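Local coordinates for protein cyclopropane mycolic acid synthase MmaA2 (Mycobacterium tuberculosis, PDB 1TPY) that converts a double bond of mycolic acids into a cis-cyclopropane ring, using S-adenosyl-L-methionine as the methylene donor, at residues A[15-20]-A[94-99]; A[30-35]-A[75-80]; A[68-73]-A[132-137]. All blocks are in the same frame, centred on the assembly; numbering follows the deposited sequence.

Interaction 1 of 3, residues A[15-20]-A[94-99]; sequences HYDLSD and TLSKNQ. With SAH (S-adenosyl-L-homocysteine), chain C; 16A (cetyl-trimethyl-ammonium), chain D.
The carboxylate of Asp17 sits across the first turn of helix 97-108 and takes three hydrogen bonds from its N-terminus and N-cap residue. Asp17 OD1 accepts from Lys97 N at 3.0 Å on its syn lone pair. Asp17 OD2 accepts from Ser96 OG at 2.6 Å and from Asn98 N at 2.9 Å. These two donors reach OD2 from opposite faces of the carboxylate plane, with Asn98 N well above it. Ser96 is the N-cap of the helix: its OG, anti to the backbone N (chi1 161°), also accepts from Gln99 N. Asp20 lies alongside Asn98, its OD1 3.3 Å from Asn98 CB, and water 1 joins Asp20 OD2 to Asn98 O.

On the cofactor side, Gln99 OE1 lies 3.5 Å from Tyr16 CD2. Gln99 NE2 donates to SAH O3' at 2.6 Å. The Tyr16 ring has His15 over one face and the SAH ribose over the other; its OH is bonded to His141. Thr94 OG1 and Leu95 N both bond SAH O2', while Thr94 OG1 accepts from Ser96 N in an ST turn. An anionic Asp17 facing this helix start is probably favoured by its dipole, and its bonds tie the N-terminal segment to the ribose-binding loop.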
loop_
_atom_site.group_PDB
_atom_site.type_symbol
_atom_site.label_atom_id
_atom_site.label_comp_id
_atom_site.label_asym_id
_atom_site.label_seq_id
_atom_site.Cartn_x
_atom_site.Cartn_y
_atom_site.Cartn_z
ATOM N N HIS A 15 0.799 0.274 -13.812
ATOM C CA HIS A 15 1.869 -0.239 -12.969
ATOM C C HIS A 15 1.637 -1.695 -12.542
ATOM O O HIS A 15 2.427 -2.578 -12.878
ATOM C CB HIS A 15 2.031 0.625 -11.712
ATOM C CG HIS A 15 3.225 0.262 -10.882
ATOM N ND1 HIS A 15 4.450 0.877 -11.031
ATOM C CD2 HIS A 15 3.394 -0.686 -9.931
ATOM C CE1 HIS A 15 5.322 0.322 -10.208
ATOM N NE2 HIS A 15 4.707 -0.630 -9.530
ATOM N N TYR A 16 0.549 -1.946 -11.816
ATOM C CA TYR A 16 0.282 -3.288 -11.302
ATOM C C TYR A 16 -0.113 -4.377 -12.282
ATOM O O TYR A 16 -0.085 -5.557 -11.932
ATOM C CB TYR A 16 -0.751 -3.220 -10.173
ATOM C CG TYR A 16 -0.369 -2.217 -9.119
ATOM C CD1 TYR A 16 -0.842 -0.908 -9.174
ATOM C CD2 TYR A 16 0.551 -2.545 -8.125
ATOM C CE1 TYR A 16 -0.403 0.052 -8.271
ATOM C CE2 TYR A 16 0.996 -1.592 -7.218
ATOM C CZ TYR A 16 0.519 -0.300 -7.297
ATOM O OH TYR A 16 0.975 0.642 -6.416
ATOM N N ASP A 17 -0.483 -4.010 -13.501
ATOM C CA ASP A 17 -0.850 -5.027 -14.477
ATOM C C ASP A 17 0.287 -5.297 -15.459
ATOM O O ASP A 17 0.104 -5.993 -16.456
ATOM C CB ASP A 17 -2.127 -4.622 -15.219
ATOM C CG ASP A 17 -3.383 -4.886 -14.398
ATOM O OD1 ASP A 17 -4.472 -4.434 -14.797
ATOM O OD2 ASP A 17 -3.280 -5.560 -13.352
ATOM N N LEU A 18 1.466 -4.757 -15.158
ATOM C CA LEU A 18 2.639 -4.955 -16.006
ATOM C C LEU A 18 2.857 -6.446 -16.278
ATOM O O LEU A 18 2.962 -6.871 -17.427
ATOM C CB LEU A 18 3.886 -4.384 -15.324
ATOM C CG LEU A 18 5.176 -4.529 -16.134
ATOM C CD1 LEU A 18 5.049 -3.717 -17.422
ATOM C CD2 LEU A 18 6.366 -4.053 -15.320
ATOM N N SER A 19 2.925 -7.227 -15.207
ATOM C CA SER A 19 3.131 -8.668 -15.299
ATOM C C SER A 19 3.410 -9.253 -13.925
ATOM O O SER A 19 4.343 -8.834 -13.247
ATOM C CB SER A 19 4.311 -8.990 -16.218
ATOM O OG SER A 19 4.717 -10.340 -16.062
ATOM N N ASP A 20 2.604 -10.226 -13.520
ATOM C CA ASP A 20 2.789 -10.869 -12.226
ATOM C C ASP A 20 4.134 -11.572 -12.178
ATOM O O ASP A 20 4.797 -11.612 -11.140
ATOM C CB ASP A 20 1.665 -11.872 -11.974
ATOM C CG ASP A 20 0.420 -11.211 -11.437
ATOM O OD1 ASP A 20 0.344 -9.962 -11.491
ATOM O OD2 ASP A 20 -0.481 -11.934 -10.968
ATOM N N THR A 94 -9.444 -3.743 -5.656
ATOM C CA THR A 94 -8.236 -3.424 -6.399
ATOM C C THR A 94 -8.604 -2.980 -7.812
ATOM O O THR A 94 -9.618 -3.402 -8.367
ATOM C CB THR A 94 -7.271 -4.622 -6.472
ATOM O OG1 THR A 94 -6.116 -4.250 -7.235
ATOM C CG2 THR A 94 -7.950 -5.827 -7.122
ATOM N N LEU A 95 -7.784 -2.109 -8.381
ATOM C CA LEU A 95 -8.019 -1.606 -9.720
ATOM C C LEU A 95 -7.193 -2.401 -10.720
ATOM O O LEU A 95 -7.271 -2.179 -11.932
ATOM C CB LEU A 95 -7.639 -0.128 -9.784
ATOM C CG LEU A 95 -8.325 0.779 -8.760
ATOM C CD1 LEU A 95 -7.906 2.222 -9.021
ATOM C CD2 LEU A 95 -9.837 0.635 -8.865
ATOM N N SER A 96 -6.401 -3.330 -10.196
ATOM C CA SER A 96 -5.536 -4.172 -11.015
ATOM C C SER A 96 -6.206 -5.465 -11.468
ATOM O O SER A 96 -6.652 -6.264 -10.646
ATOM C CB SER A 96 -4.268 -4.514 -10.241
ATOM O OG SER A 96 -3.632 -5.648 -10.802
ATOM N N LYS A 97 -6.278 -5.674 -12.779
ATOM C CA LYS A 97 -6.891 -6.891 -13.301
ATOM C C LYS A 97 -6.095 -8.121 -12.885
ATOM O O LYS A 97 -6.670 -9.128 -12.471
ATOM C CB LYS A 97 -6.992 -6.847 -14.828
ATOM C CG LYS A 97 -8.291 -6.244 -15.342
ATOM C CD LYS A 97 -8.452 -6.461 -16.844
ATOM C CE LYS A 97 -7.667 -5.440 -17.659
ATOM N NZ LYS A 97 -8.265 -4.071 -17.605
ATOM N N ASN A 98 -4.774 -8.047 -13.000
ATOM C CA ASN A 98 -3.935 -9.180 -12.625
ATOM C C ASN A 98 -4.083 -9.516 -11.149
ATOM O O ASN A 98 -4.123 -10.685 -10.773
ATOM C CB ASN A 98 -2.465 -8.899 -12.946
ATOM C CG ASN A 98 -2.210 -8.778 -14.433
ATOM O OD1 ASN A 98 -3.063 -9.133 -15.249
ATOM N ND2 ASN A 98 -1.027 -8.285 -14.795
ATOM N N GLN A 99 -4.176 -8.496 -10.306
ATOM C CA GLN A 99 -4.320 -8.743 -8.876
ATOM C C GLN A 99 -5.666 -9.378 -8.561
ATOM O O GLN A 99 -5.757 -10.269 -7.722
ATOM C CB GLN A 99 -4.123 -7.438 -8.090
ATOM C CG GLN A 99 -2.651 -7.018 -7.999
ATOM C CD GLN A 99 -2.440 -5.667 -7.330
ATOM O OE1 GLN A 99 -1.309 -5.290 -6.990
ATOM N NE2 GLN A 99 -3.518 -4.929 -7.150
HETATM N N SAH C . -2.175 -3.389 -0.096
HETATM C CA SAH C . -1.295 -4.239 -0.900
HETATM C CB SAH C . -1.057 -3.646 -2.312
HETATM C CG SAH C . -0.484 -2.232 -2.410
HETATM S SD SAH C . -0.242 -1.676 -4.119
HETATM C C SAH C . 0.046 -4.453 -0.197
HETATM O O SAH C . 0.289 -3.781 0.822
HETATM O OXT SAH C . 0.846 -5.277 -0.680
HETATM C "C5'" SAH C . -1.535 -0.418 -4.299
HETATM C "C4'" SAH C . -2.926 -1.070 -4.325
HETATM O "O4'" SAH C . -3.998 -0.121 -4.114
HETATM C "C3'" SAH C . -3.241 -1.778 -5.641
HETATM O "O3'" SAH C . -3.880 -3.035 -5.355
HETATM C "C2'" SAH C . -4.168 -0.826 -6.340
HETATM O "O2'" SAH C . -4.974 -1.496 -7.325
HETATM C "C1'" SAH C . -4.941 -0.279 -5.185
HETATM N N9 SAH C . -5.675 1.025 -5.463
HETATM C C8 SAH C . -5.240 2.219 -5.944
HETATM N N7 SAH C . -6.128 3.154 -6.062
HETATM C C5 SAH C . -7.288 2.517 -5.609
HETATM C C6 SAH C . -8.639 2.931 -5.459
HETATM N N6 SAH C . -9.055 4.156 -5.772
HETATM N N1 SAH C . -9.544 2.019 -4.969
HETATM C C2 SAH C . -9.131 0.770 -4.649
HETATM N N3 SAH C . -7.891 0.266 -4.748
HETATM C C4 SAH C . -7.011 1.210 -5.241
HETATM C C1 16A D . 8.135 1.842 -3.006
HETATM C C2 16A D . 7.476 3.092 -3.587
HETATM C C3 16A D . 8.105 4.358 -2.983
HETATM C C4 16A D . 7.547 5.678 -3.498
HETATM C C5 16A D . 8.275 6.840 -2.804
HETATM C C6 16A D . 7.822 8.249 -3.218
HETATM C C7 16A D . 8.047 8.704 -4.682
HETATM C C8 16A D . 7.198 9.883 -5.215
HETATM C C9 16A D . 5.666 9.803 -5.011
HETATM C C10 16A D . 4.930 8.652 -5.738
HETATM C C11 16A D . 3.530 8.282 -5.186
HETATM C C12 16A D . 3.005 6.900 -5.603
HETATM C C13 16A D . 3.167 5.862 -4.486
HETATM C C14 16A D . 2.730 4.473 -4.947
HETATM C C15 16A D . 3.181 3.474 -3.867
HETATM C C16 16A D . 2.889 2.050 -4.382
HETATM N N1 16A D . 3.204 0.734 -3.676
HETATM C C17 16A D . 3.008 -0.504 -4.159
HETATM C C18 16A D . 4.646 0.703 -3.219
HETATM C C19 16A D . 2.400 0.675 -2.396
HETATM O O HOH W 1 -2.838 -12.636 -12.164
#

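Interaction 2 of 3, residues A[30-35]-A[75-80]; sequences TQTYSC and WGATMR. With SAH (S-adenosyl-L-homocysteine), chain C; 16A (cetyl-trimethyl-ammonium), chain D; CO3 (carbonate ion), chain B.
Trp75 lies against Gln31 and Tyr33 with the benzene end of its indole. Trp75 CE3 is 3.2 Å from Gln31 O, and Trp75 CZ3 is 3.8 Å from Tyr33 CD1 at the indole edge. Tyr33 CG is anti to the backbone N (chi1 -161°), and the ring takes the C17 methyl of 16A over one face, 3.5 Å above its centre. Tyr33 OH bonds Tyr265 OH. Gln31 CB packs on Trp75 CB, while its chain bends at chi2 (-55°) and NE2 bonds Pro29 O. Ala77 CB touches Thr30 CB at 3.7 Å. Arg80 NH1 donates to Trp75 O.

Trp75-Ala77 end the glycine-rich turn into helix 77-86, consistent with the Rossmann-type GxGxxA pattern, and face loop 30-35 of the S-adenosylmethionine site. Water 2 bridges the segments between Gln31 O and Trp75 N, and donates to SAH OXT, which accepts from Tyr33 N at 2.8 Å. Ser34 OG donates to SAH O. These donors are neutral, but Lys52 NZ bonds Ser34 OG and may add positive charge.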
loop_
_atom_site.group_PDB
_atom_site.type_symbol
_atom_site.label_atom_id
_atom_site.label_comp_id
_atom_site.label_asym_id
_atom_site.label_seq_id
_atom_site.Cartn_x
_atom_site.Cartn_y
_atom_site.Cartn_z
ATOM N N THR A 30 4.968 -13.683 -0.762
ATOM C CA THR A 30 3.567 -13.304 -0.568
ATOM C C THR A 30 3.150 -12.192 -1.523
ATOM O O THR A 30 1.991 -11.782 -1.542
ATOM C CB THR A 30 3.300 -12.773 0.851
ATOM O OG1 THR A 30 3.875 -11.467 0.977
ATOM C CG2 THR A 30 3.900 -13.693 1.900
ATOM N N GLN A 31 4.105 -11.689 -2.296
ATOM C CA GLN A 31 3.838 -10.622 -3.250
ATOM C C GLN A 31 3.299 -9.364 -2.565
ATOM O O GLN A 31 2.493 -8.624 -3.134
ATOM C CB GLN A 31 2.849 -11.098 -4.323
ATOM C CG GLN A 31 3.209 -12.427 -4.976
ATOM C CD GLN A 31 4.610 -12.442 -5.567
ATOM O OE1 GLN A 31 4.978 -11.569 -6.355
ATOM N NE2 GLN A 31 5.397 -13.448 -5.189
ATOM N N THR A 32 3.732 -9.132 -1.329
ATOM C CA THR A 32 3.321 -7.935 -0.614
ATOM C C THR A 32 4.119 -6.832 -1.299
ATOM O O THR A 32 5.291 -7.010 -1.616
ATOM C CB THR A 32 3.680 -8.011 0.882
ATOM O OG1 THR A 32 2.950 -9.084 1.490
ATOM C CG2 THR A 32 3.319 -6.712 1.574
ATOM N N TYR A 33 3.477 -5.701 -1.545
ATOM C CA TYR A 33 4.126 -4.614 -2.252
ATOM C C TYR A 33 3.936 -3.328 -1.466
ATOM O O TYR A 33 3.191 -2.439 -1.872
ATOM C CB TYR A 33 3.498 -4.511 -3.643
ATOM C CG TYR A 33 4.302 -3.761 -4.679
ATOM C CD1 TYR A 33 3.784 -3.560 -5.955
ATOM C CD2 TYR A 33 5.571 -3.255 -4.393
ATOM C CE1 TYR A 33 4.498 -2.877 -6.923
ATOM C CE2 TYR A 33 6.303 -2.565 -5.362
ATOM C CZ TYR A 33 5.752 -2.383 -6.628
ATOM O OH TYR A 33 6.446 -1.717 -7.608
ATOM N N SER A 34 4.626 -3.249 -0.333
ATOM C CA SER A 34 4.554 -2.106 0.562
ATOM C C SER A 34 5.645 -2.259 1.623
ATOM O O SER A 34 6.218 -3.332 1.780
ATOM C CB SER A 34 3.171 -2.052 1.222
ATOM O OG SER A 34 2.813 -3.320 1.760
ATOM N N CYS A 35 5.922 -1.189 2.358
ATOM C CA CYS A 35 6.967 -1.224 3.373
ATOM C C CYS A 35 6.861 -2.355 4.404
ATOM O O CYS A 35 5.838 -2.515 5.075
ATOM C CB CYS A 35 7.023 0.110 4.110
ATOM S SG CYS A 35 8.374 0.190 5.322
ATOM N N TRP A 75 -2.071 -8.269 -4.030
ATOM C CA TRP A 75 -2.146 -9.684 -4.348
ATOM C C TRP A 75 -2.763 -10.551 -3.251
ATOM O O TRP A 75 -2.578 -11.771 -3.225
ATOM C CB TRP A 75 -0.761 -10.195 -4.753
ATOM C CG TRP A 75 -0.393 -9.820 -6.168
ATOM C CD1 TRP A 75 -0.808 -10.440 -7.312
ATOM C CD2 TRP A 75 0.400 -8.701 -6.587
ATOM N NE1 TRP A 75 -0.326 -9.775 -8.418
ATOM C CE2 TRP A 75 0.418 -8.704 -8.001
ATOM C CE3 TRP A 75 1.098 -7.697 -5.905
ATOM C CZ2 TRP A 75 1.106 -7.739 -8.747
ATOM C CZ3 TRP A 75 1.786 -6.735 -6.647
ATOM C CH2 TRP A 75 1.783 -6.766 -8.056
ATOM N N GLY A 76 -3.487 -9.909 -2.341
ATOM C CA GLY A 76 -4.198 -10.625 -1.294
ATOM C C GLY A 76 -3.562 -11.228 -0.057
ATOM O O GLY A 76 -4.282 -11.821 0.752
ATOM N N ALA A 77 -2.253 -11.092 0.127
ATOM C CA ALA A 77 -1.619 -11.684 1.312
ATOM C C ALA A 77 -2.225 -11.169 2.616
ATOM O O ALA A 77 -2.441 -11.933 3.555
ATOM C CB ALA A 77 -0.111 -11.428 1.300
ATOM N N THR A 78 -2.502 -9.873 2.677
ATOM C CA THR A 78 -3.075 -9.303 3.886
ATOM C C THR A 78 -4.411 -9.952 4.233
ATOM O O THR A 78 -4.625 -10.361 5.374
ATOM C CB THR A 78 -3.249 -7.776 3.755
ATOM O OG1 THR A 78 -1.965 -7.172 3.559
ATOM C CG2 THR A 78 -3.883 -7.194 5.029
ATOM N N MET A 79 -5.312 -10.056 3.260
ATOM C CA MET A 79 -6.608 -10.676 3.520
ATOM C C MET A 79 -6.462 -12.135 3.915
ATOM O O MET A 79 -7.062 -12.575 4.889
ATOM C CB MET A 79 -7.528 -10.565 2.302
ATOM C CG MET A 79 -8.015 -9.153 2.037
ATOM S SD MET A 79 -9.199 -9.079 0.704
ATOM C CE MET A 79 -8.136 -9.539 -0.710
ATOM N N ARG A 80 -5.670 -12.888 3.160
ATOM C CA ARG A 80 -5.473 -14.293 3.477
ATOM C C ARG A 80 -4.926 -14.449 4.891
ATOM O O ARG A 80 -5.312 -15.371 5.612
ATOM C CB ARG A 80 -4.524 -14.944 2.469
ATOM C CG ARG A 80 -5.100 -15.041 1.055
ATOM C CD ARG A 80 -4.296 -16.024 0.204
ATOM N NE ARG A 80 -2.899 -15.618 0.039
ATOM C CZ ARG A 80 -2.468 -14.726 -0.850
ATOM N NH1 ARG A 80 -3.320 -14.135 -1.680
ATOM N NH2 ARG A 80 -1.179 -14.418 -0.899
HETATM N N SAH C . -2.175 -3.389 -0.096
HETATM C CA SAH C . -1.295 -4.239 -0.900
HETATM C CB SAH C . -1.057 -3.646 -2.312
HETATM C CG SAH C . -0.484 -2.232 -2.410
HETATM S SD SAH C . -0.242 -1.676 -4.119
HETATM C C SAH C . 0.046 -4.453 -0.197
HETATM O O SAH C . 0.289 -3.781 0.822
HETATM O OXT SAH C . 0.846 -5.277 -0.680
HETATM C "C5'" SAH C . -1.535 -0.418 -4.299
HETATM C "C4'" SAH C . -2.926 -1.070 -4.325
HETATM O "O4'" SAH C . -3.998 -0.121 -4.114
HETATM C "C3'" SAH C . -3.241 -1.778 -5.641
HETATM O "O3'" SAH C . -3.880 -3.035 -5.355
HETATM C "C2'" SAH C . -4.168 -0.826 -6.340
HETATM O "O2'" SAH C . -4.974 -1.496 -7.325
HETATM C "C1'" SAH C . -4.941 -0.279 -5.185
HETATM N N9 SAH C . -5.675 1.025 -5.463
HETATM C C8 SAH C . -5.240 2.219 -5.944
HETATM N N7 SAH C . -6.128 3.154 -6.062
HETATM C C5 SAH C . -7.288 2.517 -5.609
HETATM C C6 SAH C . -8.639 2.931 -5.459
HETATM N N6 SAH C . -9.055 4.156 -5.772
HETATM N N1 SAH C . -9.544 2.019 -4.969
HETATM C C2 SAH C . -9.131 0.770 -4.649
HETATM N N3 SAH C . -7.891 0.266 -4.748
HETATM C C4 SAH C . -7.011 1.210 -5.241
HETATM C C1 16A D . 8.135 1.842 -3.006
HETATM C C2 16A D . 7.476 3.092 -3.587
HETATM C C3 16A D . 8.105 4.358 -2.983
HETATM C C4 16A D . 7.547 5.678 -3.498
HETATM C C5 16A D . 8.275 6.840 -2.804
HETATM C C6 16A D . 7.822 8.249 -3.218
HETATM C C7 16A D . 8.047 8.704 -4.682
HETATM C C8 16A D . 7.198 9.883 -5.215
HETATM C C9 16A D . 5.666 9.803 -5.011
HETATM C C10 16A D . 4.930 8.652 -5.738
HETATM C C11 16A D . 3.530 8.282 -5.186
HETATM C C12 16A D . 3.005 6.900 -5.603
HETATM C C13 16A D . 3.167 5.862 -4.486
HETATM C C14 16A D . 2.730 4.473 -4.947
HETATM C C15 16A D . 3.181 3.474 -3.867
HETATM C C16 16A D . 2.889 2.050 -4.382
HETATM N N1 16A D . 3.204 0.734 -3.676
HETATM C C17 16A D . 3.008 -0.504 -4.159
HETATM C C18 16A D . 4.646 0.703 -3.219
HETATM C C19 16A D . 2.400 0.675 -2.396
HETATM C C CO3 B . 3.481 1.958 1.360
HETATM O O1 CO3 B . 4.255 1.076 2.280
HETATM O O2 CO3 B . 3.830 2.050 0.059
HETATM O O3 CO3 B . 2.431 2.675 1.831
HETATM O O HOH W 2 0.238 -7.442 -2.185
#

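Interaction 3 of 3, residues A[68-73]-A[132-137]; sequences LLDIGC and RIVSIG. With SAH (S-adenosyl-L-homocysteine), chain C; 16A (cetyl-trimethyl-ammonium), chain D.
Ile71 CD1 meets Ile133 CG2 at 3.7 Å, on the face of the sheet that also carries Leu69. On the other face Leu68 CD1 packs on Val134 CG1 at 4.0 Å. The same Leu68 methyl lies over Arg132 O, since CG is anti to the backbone N (chi1 169°). Asp70 CB and CG lie 3.8 Å from Val134 CG1. Between the two faces runs a parallel strand ladder: Leu69 N bonds Arg132 O, Val134 N bonds Leu69 O, and Ile71 N bonds Val134 O.

Toward the C-terminal ends Ser135 OG donates to Ile71 O at 2.9 Å. Water 3 accepts from Ile136 N at 2.8 Å and lies close to Asp70 OD1 and Gly72 O. The SAH amine then donates to Gly72 O at 2.6 Å and to Ile136 O at 2.8 Å, as expected at the strand ends of a Rossmann-like methyltransferase. Helix 147-157 covers Leu69, Ile71 and Ile133, and helix 77-86 covers Leu68 and Asp70. Strand 89-94 flanks strand 67-71, and strand 163-171 flanks strand 132-136.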
loop_
_atom_site.group_PDB
_atom_site.type_symbol
_atom_site.label_atom_id
_atom_site.label_comp_id
_atom_site.label_asym_id
_atom_site.label_seq_id
_atom_site.Cartn_x
_atom_site.Cartn_y
_atom_site.Cartn_z
ATOM N N LEU A 68 -13.738 -7.843 7.195
ATOM C CA LEU A 68 -12.642 -6.902 7.001
ATOM C C LEU A 68 -12.530 -6.490 5.539
ATOM O O LEU A 68 -12.454 -7.340 4.654
ATOM C CB LEU A 68 -11.308 -7.524 7.437
ATOM C CG LEU A 68 -10.063 -6.715 7.040
ATOM C CD1 LEU A 68 -10.081 -5.359 7.733
ATOM C CD2 LEU A 68 -8.806 -7.492 7.410
ATOM N N LEU A 69 -12.510 -5.187 5.297
ATOM C CA LEU A 69 -12.381 -4.665 3.947
ATOM C C LEU A 69 -10.937 -4.216 3.736
ATOM O O LEU A 69 -10.391 -3.462 4.540
ATOM C CB LEU A 69 -13.317 -3.461 3.740
ATOM C CG LEU A 69 -13.195 -2.747 2.385
ATOM C CD1 LEU A 69 -13.624 -3.697 1.276
ATOM C CD2 LEU A 69 -14.046 -1.490 2.356
ATOM N N ASP A 70 -10.314 -4.694 2.667
ATOM C CA ASP A 70 -8.947 -4.295 2.349
ATOM C C ASP A 70 -9.029 -3.453 1.079
ATOM O O ASP A 70 -9.191 -3.992 -0.013
ATOM C CB ASP A 70 -8.053 -5.526 2.107
ATOM C CG ASP A 70 -6.606 -5.144 1.774
ATOM O OD1 ASP A 70 -6.354 -3.953 1.509
ATOM O OD2 ASP A 70 -5.717 -6.025 1.767
ATOM N N ILE A 71 -8.936 -2.132 1.227
ATOM C CA ILE A 71 -8.998 -1.230 0.081
ATOM C C ILE A 71 -7.616 -1.145 -0.563
ATOM O O ILE A 71 -6.694 -0.539 -0.009
ATOM C CB ILE A 71 -9.472 0.170 0.517
ATOM C CG1 ILE A 71 -10.838 0.045 1.207
ATOM C CG2 ILE A 71 -9.555 1.111 -0.698
ATOM C CD1 ILE A 71 -11.397 1.358 1.726
ATOM N N GLY A 72 -7.487 -1.756 -1.739
ATOM C CA GLY A 72 -6.214 -1.787 -2.439
ATOM C C GLY A 72 -5.454 -3.004 -1.942
ATOM O O GLY A 72 -4.289 -2.911 -1.556
ATOM N N CYS A 73 -6.138 -4.146 -1.965
ATOM C CA CYS A 73 -5.625 -5.429 -1.479
ATOM C C CYS A 73 -4.397 -6.013 -2.163
ATOM O O CYS A 73 -3.820 -6.983 -1.674
ATOM C CB CYS A 73 -6.746 -6.471 -1.524
ATOM S SG CYS A 73 -7.369 -6.792 -3.194
ATOM N N ARG A 132 -14.283 -3.529 9.755
ATOM C CA ARG A 132 -12.993 -2.877 9.886
ATOM C C ARG A 132 -12.413 -2.670 8.495
ATOM O O ARG A 132 -12.816 -3.339 7.543
ATOM C CB ARG A 132 -12.062 -3.740 10.736
ATOM C CG ARG A 132 -12.505 -3.891 12.195
ATOM C CD ARG A 132 -12.355 -2.580 12.967
ATOM N NE ARG A 132 -12.662 -2.733 14.390
ATOM C CZ ARG A 132 -13.891 -2.815 14.897
ATOM N NH1 ARG A 132 -14.953 -2.752 14.102
ATOM N NH2 ARG A 132 -14.055 -2.978 16.202
ATOM N N ILE A 133 -11.491 -1.723 8.373
ATOM C CA ILE A 133 -10.872 -1.442 7.092
ATOM C C ILE A 133 -9.362 -1.337 7.216
ATOM O O ILE A 133 -8.845 -0.684 8.125
ATOM C CB ILE A 133 -11.370 -0.109 6.480
ATOM C CG1 ILE A 133 -12.884 -0.140 6.270
ATOM C CG2 ILE A 133 -10.678 0.135 5.144
ATOM C CD1 ILE A 133 -13.470 1.229 5.972
ATOM N N VAL A 134 -8.663 -2.007 6.308
ATOM C CA VAL A 134 -7.217 -1.925 6.265
ATOM C C VAL A 134 -6.868 -1.464 4.852
ATOM O O VAL A 134 -7.478 -1.899 3.871
ATOM C CB VAL A 134 -6.535 -3.286 6.547
ATOM C CG1 VAL A 134 -6.931 -4.308 5.506
ATOM C CG2 VAL A 134 -5.027 -3.103 6.566
ATOM N N SER A 135 -5.923 -0.548 4.752
ATOM C CA SER A 135 -5.494 -0.055 3.454
ATOM C C SER A 135 -4.017 0.247 3.583
ATOM O O SER A 135 -3.613 1.143 4.325
ATOM C CB SER A 135 -6.256 1.211 3.059
ATOM O OG SER A 135 -5.912 1.582 1.737
ATOM N N ILE A 136 -3.219 -0.514 2.851
ATOM C CA ILE A 136 -1.779 -0.376 2.897
ATOM C C ILE A 136 -1.205 -0.050 1.532
ATOM O O ILE A 136 -1.323 -0.843 0.599
ATOM C CB ILE A 136 -1.153 -1.690 3.410
ATOM C CG1 ILE A 136 -1.736 -2.026 4.784
ATOM C CG2 ILE A 136 0.364 -1.571 3.459
ATOM C CD1 ILE A 136 -1.452 -3.437 5.238
ATOM N N GLY A 137 -0.587 1.123 1.419
ATOM C CA GLY A 137 0.026 1.524 0.166
ATOM C C GLY A 137 -0.921 1.808 -0.983
ATOM O O GLY A 137 -0.505 1.808 -2.138
HETATM N N SAH C . -2.175 -3.389 -0.096
HETATM C CA SAH C . -1.295 -4.239 -0.900
HETATM C CB SAH C . -1.057 -3.646 -2.312
HETATM C CG SAH C . -0.484 -2.232 -2.410
HETATM S SD SAH C . -0.242 -1.676 -4.119
HETATM C C SAH C . 0.046 -4.453 -0.197
HETATM O O SAH C . 0.289 -3.781 0.822
HETATM O OXT SAH C . 0.846 -5.277 -0.680
HETATM C "C5'" SAH C . -1.535 -0.418 -4.299
HETATM C "C4'" SAH C . -2.926 -1.070 -4.325
HETATM O "O4'" SAH C . -3.998 -0.121 -4.114
HETATM C "C3'" SAH C . -3.241 -1.778 -5.641
HETATM O "O3'" SAH C . -3.880 -3.035 -5.355
HETATM C "C2'" SAH C . -4.168 -0.826 -6.340
HETATM O "O2'" SAH C . -4.974 -1.496 -7.325
HETATM C "C1'" SAH C . -4.941 -0.279 -5.185
HETATM N N9 SAH C . -5.675 1.025 -5.463
HETATM C C8 SAH C . -5.240 2.219 -5.944
HETATM N N7 SAH C . -6.128 3.154 -6.062
HETATM C C5 SAH C . -7.288 2.517 -5.609
HETATM C C6 SAH C . -8.639 2.931 -5.459
HETATM N N6 SAH C . -9.055 4.156 -5.772
HETATM N N1 SAH C . -9.544 2.019 -4.969
HETATM C C2 SAH C . -9.131 0.770 -4.649
HETATM N N3 SAH C . -7.891 0.266 -4.748
HETATM C C4 SAH C . -7.011 1.210 -5.241
HETATM C C1 16A D . 8.135 1.842 -3.006
HETATM C C2 16A D . 7.476 3.092 -3.587
HETATM C C3 16A D . 8.105 4.358 -2.983
HETATM C C4 16A D . 7.547 5.678 -3.498
HETATM C C5 16A D . 8.275 6.840 -2.804
HETATM C C6 16A D . 7.822 8.249 -3.218
HETATM C C7 16A D . 8.047 8.704 -4.682
HETATM C C8 16A D . 7.198 9.883 -5.215
HETATM C C9 16A D . 5.666 9.803 -5.011
HETATM C C10 16A D . 4.930 8.652 -5.738
HETATM C C11 16A D . 3.530 8.282 -5.186
HETATM C C12 16A D . 3.005 6.900 -5.603
HETATM C C13 16A D . 3.167 5.862 -4.486
HETATM C C14 16A D . 2.730 4.473 -4.947
HETATM C C15 16A D . 3.181 3.474 -3.867
HETATM C C16 16A D . 2.889 2.050 -4.382
HETATM N N1 16A D . 3.204 0.734 -3.676
HETATM C C17 16A D . 3.008 -0.504 -4.159
HETATM C C18 16A D . 4.646 0.703 -3.219
HETATM C C19 16A D . 2.400 0.675 -2.396
HETATM O O HOH W 3 -4.375 -2.276 1.070
#

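In the fold
The three contacts surround one SAH molecule. Interaction 1 holds the ribose, interaction 2 the carboxylate and interaction 3 the amine. Interactions 1 and 2 have centres about 13 Å apart and touch directly: His15 NE2 lies 2.8 Å from Tyr33 OH, and Tyr16 CE2 lies 3.6 Å from Tyr33 CD1. Both tyrosines border the trimethylammonium head of 16A, close to the cofactor sulfur. Interactions 2 and 3 have centres about 11 Å apart. Strand 67-71 leads into helix 77-86, and Ser34 OG packs on Ile136 CG2 at 3.5 Å. Interactions 1 and 3 are about 17 Å apart between centres and meet where Thr94 CB approaches Cys73 SG at 3.9 Å.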